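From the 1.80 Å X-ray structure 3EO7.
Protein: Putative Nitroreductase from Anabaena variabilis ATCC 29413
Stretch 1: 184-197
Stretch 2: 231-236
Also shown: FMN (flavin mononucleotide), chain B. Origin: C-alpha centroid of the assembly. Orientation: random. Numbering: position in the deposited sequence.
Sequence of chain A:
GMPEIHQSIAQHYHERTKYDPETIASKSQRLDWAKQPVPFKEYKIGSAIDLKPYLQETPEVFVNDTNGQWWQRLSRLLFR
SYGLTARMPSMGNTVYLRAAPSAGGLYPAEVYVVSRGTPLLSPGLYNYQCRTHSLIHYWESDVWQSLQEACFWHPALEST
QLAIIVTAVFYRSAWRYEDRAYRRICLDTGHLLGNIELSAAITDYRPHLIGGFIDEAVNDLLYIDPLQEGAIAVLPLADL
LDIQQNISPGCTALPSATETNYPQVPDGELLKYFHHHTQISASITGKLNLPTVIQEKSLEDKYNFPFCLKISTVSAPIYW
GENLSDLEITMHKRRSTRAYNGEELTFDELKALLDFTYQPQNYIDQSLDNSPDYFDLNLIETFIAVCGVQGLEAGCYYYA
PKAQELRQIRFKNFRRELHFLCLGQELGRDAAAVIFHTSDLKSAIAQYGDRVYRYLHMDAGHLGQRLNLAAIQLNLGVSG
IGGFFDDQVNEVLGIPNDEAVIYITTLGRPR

Stretch 1 (184-197) RICLDTGHLLGNIE
Stretch 2, residues 231-236: AIAVLP

Residues 184-197 form one helical segment and residues 231-236 one extended strand of the same chain, and each element continues beyond both of its ends. The two run nearly parallel, with 15° between their N-to-C directions and a signed crossing angle of -15°. Their axes come no closer than 10.0 Å, so side chains bridge the gap. Together they bury 274 Å², and no hydrogen bond crosses between them.

The helix is regular, with phi near -60° and psi near -43°. Backbone i to i+4 hydrogen bonds run from Asp188 N to Arg184 O (2.8 Å) through Glu197 N to Leu193 O (3.1 Å). Ile185, Thr189, Leu193 and Ile196 point toward the strand. Their spacing of four, four and three residues keeps them on one side of the helix.

Ala231 (phi/psi -62/133) makes no contact with the helix. Ile232 follows at -124/-10, a psi unusual for a strand. Its side chain points toward the helix with chi1 p (55°) and chi2 t (177°). CD1 of Ile232 lies 3.4 Å from Thr189 OG1 and 4.3 Å from Ile185 CG2. The Thr189 hydroxyl is not left unpaired against this methyl: with chi1 m, OG1 donates to Ile185 O at 2.9 Å. Ile185 O also accepts Thr189 N, at 2.9 Å. Ile185 is m,t. Ile232 has the largest covered area of the contact, 71 Å².

Ala233 (-153/135) also points toward the helix. Its CB lies 4.1 Å from Leu193 CD2. Leu193 is m,t.

Val234 (-114/129, chi1 t) is out of reach of the helix; its nearest side-chain approach is Val234 CB to Leu193 CD2, 9.0 Å. Leu235 (-136/89) returns toward it, with chi1 m (-53°) and chi2 off the wells at 97°. Leu235 CD1 packs 3.9 Å from Leu193 CD2, so this one leucine methyl touches both Ala233 and Leu235. Leu235 CD2 lies 4.4 Å from Ile196 CG2, a looser apolar contact. Ile196 is m,t. Pro236 (-55/141, C-gamma exo) is again out of reach.

The register therefore advances in the same direction on both elements: Ile232 meets Ile185 and Thr189, Ala233 meets Leu193, and Leu235 meets Leu193 and Ile196.

Other helix residues approach the flavin. Leu187 CB lies 3.5 Å from FMN C7M. FMN C8M lies 3.5 Å from Asp188 OD1 and 3.7 Å from His191 CD2, oblique to the His191 ring. Leu187 is m,t; Asp188 and His191 both have chi1 m.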

# COMPACT_ATOMS: atom_id res chain seq x y z
N ARG A 184 -1.71 5.16 -8.77
CA ARG A 184 -0.34 4.85 -8.35
C ARG A 184 -0.03 5.38 -6.95
O ARG A 184 0.61 4.70 -6.14
CB ARG A 184 0.71 5.38 -9.36
CG ARG A 184 0.44 5.02 -10.81
CD ARG A 184 0.40 3.53 -11.10
NE ARG A 184 0.46 3.36 -12.55
CZ ARG A 184 -0.57 3.49 -13.38
NH1 ARG A 184 -1.81 3.61 -12.95
NH2 ARG A 184 -0.35 3.41 -14.69
N ILE A 185 -0.48 6.60 -6.65
CA ILE A 185 -0.28 7.19 -5.34
C ILE A 185 -0.88 6.31 -4.25
O ILE A 185 -0.26 6.06 -3.21
CB ILE A 185 -0.95 8.58 -5.29
CG1 ILE A 185 -0.10 9.61 -6.06
CG2 ILE A 185 -1.13 9.08 -3.83
CD1 ILE A 185 -0.83 10.93 -6.36
N CYS A 186 -2.11 5.86 -4.47
CA CYS A 186 -2.78 5.04 -3.45
C CYS A 186 -2.12 3.67 -3.29
O CYS A 186 -1.98 3.18 -2.18
CB CYS A 186 -4.25 4.94 -3.74
SG CYS A 186 -5.11 6.57 -3.51
N LEU A 187 -1.73 3.06 -4.41
CA LEU A 187 -0.97 1.78 -4.38
C LEU A 187 0.33 1.96 -3.62
O LEU A 187 0.65 1.15 -2.74
CB LEU A 187 -0.70 1.27 -5.79
CG LEU A 187 -1.98 0.84 -6.52
CD1 LEU A 187 -1.70 0.70 -8.03
CD2 LEU A 187 -2.50 -0.46 -5.91
N ASP A 188 1.11 2.98 -4.00
CA ASP A 188 2.39 3.29 -3.33
C ASP A 188 2.18 3.43 -1.81
O ASP A 188 2.96 2.92 -1.00
CB ASP A 188 2.99 4.61 -3.82
CG ASP A 188 3.57 4.55 -5.22
OD1 ASP A 188 3.49 3.50 -5.91
OD2 ASP A 188 4.10 5.61 -5.64
N THR A 189 1.14 4.17 -1.46
CA THR A 189 0.82 4.40 -0.07
C THR A 189 0.47 3.09 0.61
O THR A 189 0.94 2.84 1.71
CB THR A 189 -0.26 5.44 0.08
OG1 THR A 189 0.21 6.70 -0.45
CG2 THR A 189 -0.68 5.60 1.54
N GLY A 190 -0.32 2.21 -0.04
CA GLY A 190 -0.64 0.91 0.52
C GLY A 190 0.59 0.08 0.83
O GLY A 190 0.64 -0.58 1.85
N HIS A 191 1.59 0.13 -0.05
CA HIS A 191 2.85 -0.58 0.19
C HIS A 191 3.51 -0.07 1.47
O HIS A 191 3.98 -0.87 2.31
CB HIS A 191 3.83 -0.46 -1.00
CG HIS A 191 3.57 -1.42 -2.12
ND1 HIS A 191 4.12 -2.68 -2.16
CD2 HIS A 191 2.80 -1.32 -3.23
CE1 HIS A 191 3.71 -3.31 -3.27
NE2 HIS A 191 2.92 -2.50 -3.94
N LEU A 192 3.55 1.24 1.63
CA LEU A 192 4.07 1.84 2.87
C LEU A 192 3.28 1.40 4.10
O LEU A 192 3.85 1.09 5.15
CB LEU A 192 4.08 3.36 2.72
CG LEU A 192 4.40 4.17 3.98
CD1 LEU A 192 5.76 3.77 4.55
CD2 LEU A 192 4.39 5.66 3.54
N LEU A 193 1.95 1.36 3.99
CA LEU A 193 1.12 0.85 5.08
C LEU A 193 1.48 -0.57 5.47
O LEU A 193 1.49 -0.89 6.66
CB LEU A 193 -0.38 0.92 4.75
CG LEU A 193 -1.01 2.30 4.47
CD1 LEU A 193 -2.54 2.13 4.31
CD2 LEU A 193 -0.66 3.32 5.57
N GLY A 194 1.75 -1.43 4.47
CA GLY A 194 2.22 -2.81 4.74
C GLY A 194 3.54 -2.78 5.53
O GLY A 194 3.72 -3.54 6.50
N ASN A 195 4.46 -1.90 5.17
CA ASN A 195 5.71 -1.82 5.95
C ASN A 195 5.46 -1.32 7.36
O ASN A 195 6.08 -1.79 8.32
CB ASN A 195 6.75 -0.88 5.33
CG ASN A 195 7.45 -1.45 4.16
OD1 ASN A 195 7.37 -2.67 3.87
ND2 ASN A 195 8.16 -0.59 3.45
N ILE A 196 4.58 -0.33 7.50
CA ILE A 196 4.28 0.20 8.84
C ILE A 196 3.77 -0.90 9.76
O ILE A 196 4.24 -1.01 10.90
CB ILE A 196 3.35 1.40 8.77
CG1 ILE A 196 4.07 2.57 8.12
CG2 ILE A 196 2.81 1.83 10.20
CD1 ILE A 196 3.13 3.75 7.83
N GLU A 197 2.82 -1.72 9.32
CA GLU A 197 2.35 -2.78 10.21
C GLU A 197 3.45 -3.79 10.55
O GLU A 197 3.54 -4.24 11.70
CB GLU A 197 1.11 -3.51 9.73
CG GLU A 197 1.19 -4.08 8.40
CD GLU A 197 0.82 -5.59 8.36
OE1 GLU A 197 1.14 -6.39 9.24
OE2 GLU A 197 0.34 -6.00 7.34
N ALA A 231 -3.62 14.27 3.24
CA ALA A 231 -3.63 13.09 4.09
C ALA A 231 -4.53 11.99 3.51
O ALA A 231 -5.66 12.27 3.08
CB ALA A 231 -4.14 13.49 5.48
N ILE A 232 -4.03 10.76 3.47
CA ILE A 232 -4.87 9.64 3.04
C ILE A 232 -4.96 8.49 4.06
O ILE A 232 -5.78 7.59 3.90
CB ILE A 232 -4.58 9.16 1.60
CG1 ILE A 232 -3.11 8.81 1.42
CG2 ILE A 232 -5.06 10.25 0.59
CD1 ILE A 232 -2.74 8.26 0.02
N ALA A 233 -4.14 8.53 5.11
CA ALA A 233 -4.23 7.57 6.18
C ALA A 233 -3.69 8.19 7.48
O ALA A 233 -2.65 8.83 7.48
CB ALA A 233 -3.47 6.25 5.87
N VAL A 234 -4.44 7.98 8.56
CA VAL A 234 -4.10 8.37 9.93
C VAL A 234 -3.91 7.06 10.70
O VAL A 234 -4.77 6.18 10.65
CB VAL A 234 -5.15 9.30 10.57
CG1 VAL A 234 -4.81 9.57 12.06
CG2 VAL A 234 -5.25 10.65 9.77
N LEU A 235 -2.80 6.94 11.40
CA LEU A 235 -2.46 5.71 12.11
C LEU A 235 -1.91 5.93 13.52
O LEU A 235 -0.70 6.05 13.70
CB LEU A 235 -1.46 4.84 11.30
CG LEU A 235 -1.81 4.47 9.85
CD1 LEU A 235 -1.17 5.40 8.86
CD2 LEU A 235 -1.37 3.03 9.55
N PRO A 236 -2.79 5.99 14.51
CA PRO A 236 -2.27 5.96 15.86
C PRO A 236 -1.39 4.73 16.06
O PRO A 236 -1.70 3.64 15.54
CB PRO A 236 -3.53 5.84 16.75
CG PRO A 236 -4.62 6.32 15.92
CD PRO A 236 -4.26 6.10 14.49
N1 FMN B . 8.27 -1.83 -11.94
C2 FMN B . 8.24 -2.14 -13.29
O2 FMN B . 9.25 -2.53 -13.86
N3 FMN B . 7.13 -1.99 -14.07
C4 FMN B . 5.96 -1.49 -13.57
O4 FMN B . 4.94 -1.56 -14.28
C4A FMN B . 5.94 -1.17 -12.22
N5 FMN B . 4.80 -0.61 -11.66
C5A FMN B . 4.75 -0.37 -10.27
C6 FMN B . 3.59 0.09 -9.66
C7 FMN B . 3.55 0.34 -8.29
C7M FMN B . 2.22 0.73 -7.62
C8 FMN B . 4.68 0.14 -7.51
C8M FMN B . 4.64 0.22 -6.00
C9 FMN B . 5.86 -0.32 -8.10
C9A FMN B . 5.90 -0.58 -9.49
N10 FMN B . 7.07 -1.03 -10.08
C10 FMN B . 7.09 -1.34 -11.42
C1' FMN B . 8.39 -1.04 -9.34
C2' FMN B . 9.00 0.34 -9.19
O2' FMN B . 9.66 0.72 -10.42
C3' FMN B . 9.98 0.33 -8.02
O3' FMN B . 9.27 0.15 -6.79
C4' FMN B . 10.89 1.57 -7.94
O4' FMN B . 11.73 1.66 -9.13
C5' FMN B . 11.74 1.52 -6.69
O5' FMN B . 12.55 0.37 -6.65
P FMN B . 12.46 -0.67 -5.46
O1P FMN B . 11.07 -1.28 -5.47
O2P FMN B . 13.55 -1.69 -5.77
O3P FMN B . 12.73 0.03 -4.15